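Local structure of tyrosyl-tRNA synthetase (Archaeoglobus fulgidus, 2CYB) at residues Y39-V53 and V89-L102. The protein probably attaches tyrosine to its cognate tRNA in two steps, first activating the amino acid with ATP and then transferring it to the acceptor end. Numbering follows the deposited sequence.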
ATOM      1  N   TYR A  39      17.740   3.574  -7.836  1.00 26.93           N
ATOM      2  CA  TYR A  39      17.296   3.846  -9.199  1.00 29.74           C
ATOM      3  C   TYR A  39      16.251   2.850  -9.682  1.00 28.89           C
ATOM      4  O   TYR A  39      16.430   1.642  -9.534  1.00 29.84           O
ATOM      5  CB  TYR A  39      18.463   3.763 -10.187  1.00 29.16           C
ATOM      6  CG  TYR A  39      19.621   4.696  -9.926  1.00 35.07           C
ATOM      7  CD1 TYR A  39      20.736   4.266  -9.197  1.00 40.93           C
ATOM      8  CD2 TYR A  39      19.633   5.990 -10.450  1.00 33.24           C
ATOM      9  CE1 TYR A  39      21.836   5.098  -9.002  1.00 34.08           C
ATOM     10  CE2 TYR A  39      20.735   6.835 -10.257  1.00 27.59           C
ATOM     11  CZ  TYR A  39      21.832   6.376  -9.534  1.00 34.30           C
ATOM     12  OH  TYR A  39      22.929   7.187  -9.339  1.00 34.29           O
ATOM     13  N   GLU A  40      15.166   3.349 -10.269  1.00 25.43           N
ATOM     14  CA  GLU A  40      14.170   2.445 -10.848  1.00 26.64           C
ATOM     15  C   GLU A  40      14.870   2.011 -12.137  1.00 31.37           C
ATOM     16  O   GLU A  40      15.296   2.854 -12.919  1.00 26.46           O
ATOM     17  CB  GLU A  40      12.889   3.187 -11.229  1.00 27.15           C
ATOM     18  CG  GLU A  40      12.118   3.797 -10.089  1.00 29.50           C
ATOM     19  CD  GLU A  40      10.816   4.424 -10.562  1.00 31.37           C
ATOM     20  OE1 GLU A  40      10.268   5.277  -9.838  1.00 26.90           O
ATOM     21  OE2 GLU A  40      10.339   4.058 -11.657  1.00 33.64           O
ATOM     22  N   PRO A  41      15.015   0.701 -12.376  1.00 29.01           N
ATOM     23  CA  PRO A  41      15.690   0.293 -13.616  1.00 32.97           C
ATOM     24  C   PRO A  41      15.092   0.997 -14.839  1.00 41.81           C
ATOM     25  O   PRO A  41      13.879   0.979 -15.043  1.00 34.34           O
ATOM     26  CB  PRO A  41      15.477  -1.221 -13.636  1.00 31.44           C
ATOM     27  CG  PRO A  41      15.502  -1.560 -12.175  1.00 31.34           C
ATOM     28  CD  PRO A  41      14.643  -0.472 -11.568  1.00 31.44           C
ATOM     29  N   SER A  42      15.950   1.632 -15.635  1.00 44.14           N
ATOM     30  CA  SER A  42      15.512   2.360 -16.824  1.00 44.52           C
ATOM     31  C   SER A  42      16.253   1.907 -18.072  1.00 48.07           C
ATOM     32  O   SER A  42      17.474   1.761 -18.063  1.00 43.37           O
ATOM     33  CB  SER A  42      15.727   3.863 -16.629  1.00 49.15           C
ATOM     34  OG  SER A  42      15.443   4.580 -17.820  1.00 49.04           O
ATOM     35  N   GLY A  43      15.505   1.683 -19.147  1.00 48.97           N
ATOM     36  CA  GLY A  43      16.122   1.255 -20.389  1.00 50.77           C
ATOM     37  C   GLY A  43      17.139   2.271 -20.877  1.00 49.06           C
ATOM     38  O   GLY A  43      18.091   1.928 -21.578  1.00 46.87           O
ATOM     39  N   GLU A  44      16.940   3.529 -20.502  1.00 42.86           N
ATOM     40  CA  GLU A  44      17.853   4.581 -20.915  1.00 47.03           C
ATOM     41  C   GLU A  44      18.526   5.270 -19.750  1.00 39.29           C
ATOM     42  O   GLU A  44      17.867   5.906 -18.932  1.00 47.87           O
ATOM     43  CB  GLU A  44      17.126   5.645 -21.734  1.00 49.71           C
ATOM     44  CG  GLU A  44      16.523   5.156 -23.029  1.00 63.59           C
ATOM     45  CD  GLU A  44      16.433   6.261 -24.061  1.00 64.99           C
ATOM     46  OE1 GLU A  44      17.487   6.624 -24.625  1.00 68.10           O
ATOM     47  OE2 GLU A  44      15.318   6.775 -24.299  1.00 62.71           O
ATOM     48  N   ILE A  45      19.844   5.142 -19.678  1.00 39.49           N
ATOM     49  CA  ILE A  45      20.616   5.806 -18.638  1.00 38.97           C
ATOM     50  C   ILE A  45      21.043   7.120 -19.294  1.00 35.74           C
ATOM     51  O   ILE A  45      21.595   7.109 -20.391  1.00 33.56           O
ATOM     52  CB  ILE A  45      21.867   4.980 -18.259  1.00 39.91           C
ATOM     53  CG1 ILE A  45      21.449   3.608 -17.719  1.00 42.40           C
ATOM     54  CG2 ILE A  45      22.687   5.721 -17.225  1.00 34.30           C
ATOM     55  CD1 ILE A  45      20.538   3.670 -16.505  1.00 37.12           C
ATOM     56  N   HIS A  46      20.775   8.248 -18.642  1.00 33.55           N
ATOM     57  CA  HIS A  46      21.125   9.546 -19.213  1.00 34.36           C
ATOM     58  C   HIS A  46      21.911  10.447 -18.260  1.00 33.80           C
ATOM     59  O   HIS A  46      22.316  10.023 -17.178  1.00 30.57           O
ATOM     60  CB  HIS A  46      19.859  10.265 -19.686  1.00 37.11           C
ATOM     61  CG  HIS A  46      18.799  10.382 -18.638  1.00 36.20           C
ATOM     62  ND1 HIS A  46      18.952  11.151 -17.503  1.00 41.55           N
ATOM     63  CD2 HIS A  46      17.567   9.828 -18.549  1.00 43.35           C
ATOM     64  CE1 HIS A  46      17.862  11.069 -16.765  1.00 43.02           C
ATOM     65  NE2 HIS A  46      17.004  10.271 -17.378  1.00 40.08           N
ATOM     66  N   LEU A  47      22.133  11.692 -18.673  1.00 31.38           N
ATOM     67  CA  LEU A  47      22.888  12.631 -17.854  1.00 36.67           C
ATOM     68  C   LEU A  47      22.299  12.797 -16.465  1.00 37.79           C
ATOM     69  O   LEU A  47      23.031  13.048 -15.508  1.00 36.22           O
ATOM     70  CB  LEU A  47      22.984  13.996 -18.546  1.00 37.58           C
ATOM     71  CG  LEU A  47      23.873  14.013 -19.794  1.00 41.34           C
ATOM     72  CD1 LEU A  47      23.916  15.418 -20.386  1.00 41.78           C
ATOM     73  CD2 LEU A  47      25.271  13.554 -19.425  1.00 44.41           C
ATOM     74  N   GLY A  48      20.981  12.656 -16.356  1.00 36.51           N
ATOM     75  CA  GLY A  48      20.332  12.783 -15.062  1.00 37.49           C
ATOM     76  C   GLY A  48      20.874  11.751 -14.090  1.00 40.27           C
ATOM     77  O   GLY A  48      21.140  12.064 -12.930  1.00 38.75           O
ATOM     78  N   HIS A  49      21.033  10.516 -14.562  1.00 38.16           N
ATOM     79  CA  HIS A  49      21.569   9.439 -13.733  1.00 35.29           C
ATOM     80  C   HIS A  49      23.009   9.759 -13.379  1.00 38.35           C
ATOM     81  O   HIS A  49      23.439   9.563 -12.242  1.00 38.22           O
ATOM     82  CB  HIS A  49      21.553   8.111 -14.491  1.00 35.40           C
ATOM     83  CG  HIS A  49      20.183   7.609 -14.805  1.00 31.66           C
ATOM     84  ND1 HIS A  49      19.447   6.843 -13.925  1.00 37.98           N
ATOM     85  CD2 HIS A  49      19.401   7.783 -15.895  1.00 28.36           C
ATOM     86  CE1 HIS A  49      18.273   6.568 -14.462  1.00 31.92           C
ATOM     87  NE2 HIS A  49      18.219   7.127 -15.658  1.00 34.81           N
ATOM     88  N   MET A  50      23.755  10.238 -14.372  1.00 39.65           N
ATOM     89  CA  MET A  50      25.161  10.574 -14.182  1.00 41.41           C
ATOM     90  C   MET A  50      25.349  11.669 -13.134  1.00 37.72           C
ATOM     91  O   MET A  50      26.424  11.810 -12.560  1.00 45.96           O
ATOM     92  CB  MET A  50      25.784  10.981 -15.522  1.00 38.62           C
ATOM     93  CG  MET A  50      25.816   9.838 -16.530  1.00 41.67           C
ATOM     94  SD  MET A  50      26.468  10.257 -18.158  1.00 53.85           S
ATOM     95  CE  MET A  50      24.988  10.236 -19.136  1.00 69.49           C
ATOM     96  N   MET A  51      24.291  12.427 -12.880  1.00 40.78           N
ATOM     97  CA  MET A  51      24.323  13.492 -11.881  1.00 41.11           C
ATOM     98  C   MET A  51      24.555  12.876 -10.496  1.00 45.15           C
ATOM     99  O   MET A  51      25.464  13.283  -9.758  1.00 39.89           O
ATOM    100  CB  MET A  51      22.986  14.236 -11.888  1.00 43.10           C
ATOM    101  CG  MET A  51      22.828  15.279 -10.799  1.00 47.15           C
ATOM    102  SD  MET A  51      23.908  16.689 -11.057  1.00 57.02           S
ATOM    103  CE  MET A  51      23.571  17.018 -12.716  1.00 37.04           C
ATOM    104  N   THR A  52      23.731  11.890 -10.152  1.00 38.52           N
ATOM    105  CA  THR A  52      23.835  11.224  -8.861  1.00 34.70           C
ATOM    106  C   THR A  52      24.966  10.210  -8.842  1.00 31.82           C
ATOM    107  O   THR A  52      25.532   9.924  -7.788  1.00 37.14           O
ATOM    108  CB  THR A  52      22.498  10.540  -8.461  1.00 35.02           C
ATOM    109  OG1 THR A  52      22.034   9.702  -9.528  1.00 35.64           O
ATOM    110  CG2 THR A  52      21.441  11.592  -8.137  1.00 42.07           C
ATOM    111  N   VAL A  53      25.306   9.666 -10.004  1.00 33.37           N
ATOM    112  CA  VAL A  53      26.403   8.710 -10.068  1.00 39.80           C
ATOM    113  C   VAL A  53      27.700   9.434  -9.718  1.00 41.84           C
ATOM    114  O   VAL A  53      28.519   8.927  -8.944  1.00 36.65           O
ATOM    115  CB  VAL A  53      26.522   8.084 -11.470  1.00 43.18           C
ATOM    116  CG1 VAL A  53      27.882   7.423 -11.636  1.00 43.46           C
ATOM    117  CG2 VAL A  53      25.415   7.050 -11.665  1.00 41.92           C
ATOM    118  N   VAL A  89      16.293  -4.935 -17.471  1.00 36.39           N
ATOM    119  CA  VAL A  89      16.816  -3.576 -17.470  1.00 36.09           C
ATOM    120  C   VAL A  89      17.744  -3.390 -16.274  1.00 33.86           C
ATOM    121  O   VAL A  89      18.744  -2.674 -16.351  1.00 39.24           O
ATOM    122  CB  VAL A  89      15.679  -2.533 -17.389  1.00 37.86           C
ATOM    123  CG1 VAL A  89      16.263  -1.132 -17.348  1.00 36.80           C
ATOM    124  CG2 VAL A  89      14.750  -2.681 -18.581  1.00 44.18           C
ATOM    125  N   ALA A  90      17.408  -4.035 -15.163  1.00 32.16           N
ATOM    126  CA  ALA A  90      18.216  -3.935 -13.954  1.00 31.98           C
ATOM    127  C   ALA A  90      19.639  -4.447 -14.185  1.00 36.59           C
ATOM    128  O   ALA A  90      20.607  -3.836 -13.731  1.00 32.75           O
ATOM    129  CB  ALA A  90      17.559  -4.711 -12.820  1.00 29.53           C
ATOM    130  N   ASP A  91      19.765  -5.566 -14.890  1.00 39.30           N
ATOM    131  CA  ASP A  91      21.086  -6.132 -15.167  1.00 44.24           C
ATOM    132  C   ASP A  91      21.855  -5.196 -16.088  1.00 37.44           C
ATOM    133  O   ASP A  91      23.049  -4.964 -15.900  1.00 37.30           O
ATOM    134  CB  ASP A  91      20.963  -7.506 -15.825  1.00 50.03           C
ATOM    135  CG  ASP A  91      20.331  -8.531 -14.911  1.00 63.76           C
ATOM    136  OD1 ASP A  91      20.820  -8.688 -13.771  1.00 67.07           O
ATOM    137  OD2 ASP A  91      19.351  -9.179 -15.335  1.00 72.86           O
ATOM    138  N   TYR A  92      21.158  -4.661 -17.083  1.00 36.71           N
ATOM    139  CA  TYR A  92      21.764  -3.730 -18.020  1.00 35.58           C
ATOM    140  C   TYR A  92      22.254  -2.497 -17.278  1.00 39.33           C
ATOM    141  O   TYR A  92      23.362  -2.016 -17.520  1.00 39.06           O
ATOM    142  CB  TYR A  92      20.751  -3.312 -19.083  1.00 41.64           C
ATOM    143  CG  TYR A  92      21.213  -2.136 -19.908  1.00 42.74           C
ATOM    144  CD1 TYR A  92      22.385  -2.206 -20.660  1.00 50.48           C
ATOM    145  CD2 TYR A  92      20.493  -0.943 -19.913  1.00 45.84           C
ATOM    146  CE1 TYR A  92      22.832  -1.113 -21.397  1.00 47.46           C
ATOM    147  CE2 TYR A  92      20.930   0.158 -20.646  1.00 43.54           C
ATOM    148  CZ  TYR A  92      22.099   0.065 -21.383  1.00 48.10           C
ATOM    149  OH  TYR A  92      22.536   1.150 -22.105  1.00 51.72           O
ATOM    150  N   ASN A  93      21.420  -1.981 -16.381  1.00 33.60           N
ATOM    151  CA  ASN A  93      21.782  -0.802 -15.600  1.00 34.19           C
ATOM    152  C   ASN A  93      23.027  -1.026 -14.754  1.00 32.97           C
ATOM    153  O   ASN A  93      23.865  -0.133 -14.634  1.00 34.51           O
ATOM    154  CB  ASN A  93      20.622  -0.382 -14.689  1.00 32.83           C
ATOM    155  CG  ASN A  93      19.514   0.336 -15.438  1.00 43.30           C
ATOM    156  OD1 ASN A  93      18.576   0.846 -14.824  1.00 38.30           O
ATOM    157  ND2 ASN A  93      19.613   0.382 -16.766  1.00 37.97           N
ATOM    158  N   LYS A  94      23.154  -2.208 -14.153  1.00 34.84           N
ATOM    159  CA  LYS A  94      24.324  -2.495 -13.332  1.00 36.66           C
ATOM    160  C   LYS A  94      25.583  -2.396 -14.185  1.00 35.82           C
ATOM    161  O   LYS A  94      26.591  -1.839 -13.752  1.00 35.16           O
ATOM    162  CB  LYS A  94      24.216  -3.887 -12.704  1.00 41.58           C
ATOM    163  CG  LYS A  94      25.340  -4.239 -11.727  1.00 47.90           C
ATOM    164  CD  LYS A  94      24.857  -5.303 -10.743  1.00 54.71           C
ATOM    165  CE  LYS A  94      25.582  -6.633 -10.882  1.00 62.45           C
ATOM    166  NZ  LYS A  94      26.906  -6.629 -10.206  1.00 66.71           N
ATOM    167  N   LYS A  95      25.514  -2.926 -15.402  1.00 38.25           N
ATOM    168  CA  LYS A  95      26.655  -2.883 -16.315  1.00 43.69           C
ATOM    169  C   LYS A  95      27.056  -1.443 -16.620  1.00 43.94           C
ATOM    170  O   LYS A  95      28.240  -1.098 -16.607  1.00 41.65           O
ATOM    171  CB  LYS A  95      26.316  -3.595 -17.625  1.00 38.69           C
ATOM    172  CG  LYS A  95      26.062  -5.081 -17.478  1.00 52.97           C
ATOM    173  CD  LYS A  95      25.794  -5.714 -18.832  1.00 53.07           C
ATOM    174  CE  LYS A  95      25.631  -7.219 -18.715  1.00 57.61           C
ATOM    175  NZ  LYS A  95      25.437  -7.857 -20.049  1.00 61.83           N
ATOM    176  N   VAL A  96      26.064  -0.601 -16.891  1.00 39.39           N
ATOM    177  CA  VAL A  96      26.331   0.794 -17.205  1.00 37.50           C
ATOM    178  C   VAL A  96      26.952   1.528 -16.030  1.00 40.96           C
ATOM    179  O   VAL A  96      27.967   2.204 -16.188  1.00 40.13           O
ATOM    180  CB  VAL A  96      25.041   1.527 -17.633  1.00 38.79           C
ATOM    181  CG1 VAL A  96      25.340   2.996 -17.914  1.00 34.16           C
ATOM    182  CG2 VAL A  96      24.458   0.861 -18.865  1.00 38.63           C
ATOM    183  N   PHE A  97      26.347   1.402 -14.851  1.00 36.25           N
ATOM    184  CA  PHE A  97      26.875   2.073 -13.673  1.00 43.81           C
ATOM    185  C   PHE A  97      28.330   1.689 -13.425  1.00 41.27           C
ATOM    186  O   PHE A  97      29.139   2.525 -13.015  1.00 37.88           O
ATOM    187  CB  PHE A  97      26.020   1.762 -12.438  1.00 41.58           C
ATOM    188  CG  PHE A  97      24.670   2.437 -12.452  1.00 42.43           C
ATOM    189  CD1 PHE A  97      24.565   3.804 -12.691  1.00 44.45           C
ATOM    190  CD2 PHE A  97      23.507   1.708 -12.213  1.00 40.83           C
ATOM    191  CE1 PHE A  97      23.319   4.441 -12.696  1.00 42.50           C
ATOM    192  CE2 PHE A  97      22.260   2.335 -12.215  1.00 44.09           C
ATOM    193  CZ  PHE A  97      22.168   3.705 -12.457  1.00 39.57           C
ATOM    194  N   ILE A  98      28.661   0.426 -13.677  1.00 41.15           N
ATOM    195  CA  ILE A  98      30.033  -0.040 -13.508  1.00 40.30           C
ATOM    196  C   ILE A  98      30.894   0.666 -14.551  1.00 40.02           C
ATOM    197  O   ILE A  98      31.928   1.260 -14.232  1.00 39.92           O
ATOM    198  CB  ILE A  98      30.140  -1.566 -13.724  1.00 38.83           C
ATOM    199  CG1 ILE A  98      29.356  -2.300 -12.635  1.00 44.54           C
ATOM    200  CG2 ILE A  98      31.608  -1.998 -13.705  1.00 42.50           C
ATOM    201  CD1 ILE A  98      29.316  -3.799 -12.811  1.00 48.95           C
ATOM    202  N   ALA A  99      30.440   0.606 -15.799  1.00 38.70           N
ATOM    203  CA  ALA A  99      31.140   1.224 -16.917  1.00 39.58           C
ATOM    204  C   ALA A  99      31.335   2.728 -16.736  1.00 43.92           C
ATOM    205  O   ALA A  99      32.271   3.299 -17.286  1.00 44.13           O
ATOM    206  CB  ALA A  99      30.389   0.945 -18.209  1.00 38.05           C
ATOM    207  N   LEU A 100      30.455   3.368 -15.970  1.00 42.55           N
ATOM    208  CA  LEU A 100      30.560   4.805 -15.729  1.00 39.68           C
ATOM    209  C   LEU A 100      31.561   5.126 -14.625  1.00 46.52           C
ATOM    210  O   LEU A 100      31.862   6.293 -14.364  1.00 43.12           O
ATOM    211  CB  LEU A 100      29.198   5.389 -15.359  1.00 40.80           C
ATOM    212  CG  LEU A 100      28.154   5.487 -16.471  1.00 42.57           C
ATOM    213  CD1 LEU A 100      26.855   6.022 -15.886  1.00 41.83           C
ATOM    214  CD2 LEU A 100      28.656   6.400 -17.585  1.00 48.59           C
ATOM    215  N   GLY A 101      32.071   4.089 -13.969  1.00 44.72           N
ATOM    216  CA  GLY A 101      33.034   4.307 -12.910  1.00 45.02           C
ATOM    217  C   GLY A 101      32.676   3.667 -11.585  1.00 46.55           C
ATOM    218  O   GLY A 101      33.524   3.567 -10.699  1.00 46.56           O
ATOM    219  N   LEU A 102      31.427   3.244 -11.429  1.00 46.47           N
ATOM    220  CA  LEU A 102      31.019   2.609 -10.182  1.00 42.96           C
ATOM    221  C   LEU A 102      31.302   1.110 -10.210  1.00 51.88           C
ATOM    222  O   LEU A 102      30.383   0.291 -10.117  1.00 46.61           O
ATOM    223  CB  LEU A 102      29.531   2.859  -9.908  1.00 46.01           C
ATOM    224  CG  LEU A 102      29.166   4.259  -9.409  1.00 43.27           C
ATOM    225  CD1 LEU A 102      27.657   4.379  -9.251  1.00 43.51           C
ATOM    226  CD2 LEU A 102      29.859   4.522  -8.079  1.00 42.34           C
TER
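Asn-93 of helix 83-99 bonds through its side-chain amide to the backbone of Ser-42, in the loop that opens the HIGH region. Its CB leaves the helix toward the loop, and CG, anti to its own carbonyl carbon (chi1 -77°), comes within 3.6 Å of Ile-45 CD1. OD1 accepts from Ser-42 N at 2.9 Å, the N-H arriving in the carbonyl plane on a lone pair, and also lies 3.2 Å from Pro-41 CA; ND2 gives a nearly straight bond (171°) to Ser-42 O, which lies in the plane of the amide, and sits 3.4 Å from Ile-45 CD1. One buried amide thus satisfies both backbone polar groups of Ser-42, fixing its own rotation.

Pro-41 rests its CG on Ala-90 CB at 3.8 Å. Ile-45 runs past Val-96 in the opposite sense, its CG2 3.9 Å from Val-96 CG1, while its CD1 sits over the centre of one face of the His-49 ring. Phe-97 then reaches between the end of strand 34-39 and helix 47-61: its CZ stands over the middle of one face of Tyr-39, with the ring planes inclined by 32°, and its CE1 meets Val-53 CG2 at 3.5 Å. Val-53 CG1 touches Leu-102 CD1, just past the Schellman motif at Gly-101.

In this Rossmann-type class I core, the end of strand 34-39 (Tyr-39), the HIGH loop and the first turns of helix 47-61 lie against helix 83-99 and the turn that follows it. Glu-40, just before the motif, hydrogen-bonds through OE1 to Tyr-158 OH of the tyrosine site. Two hydrogen bonds from one side-chain amide, set among hydrocarbon and aromatic contacts, are consistent with the loop's path near Ser-42 being held by directional bonds as well as by packing.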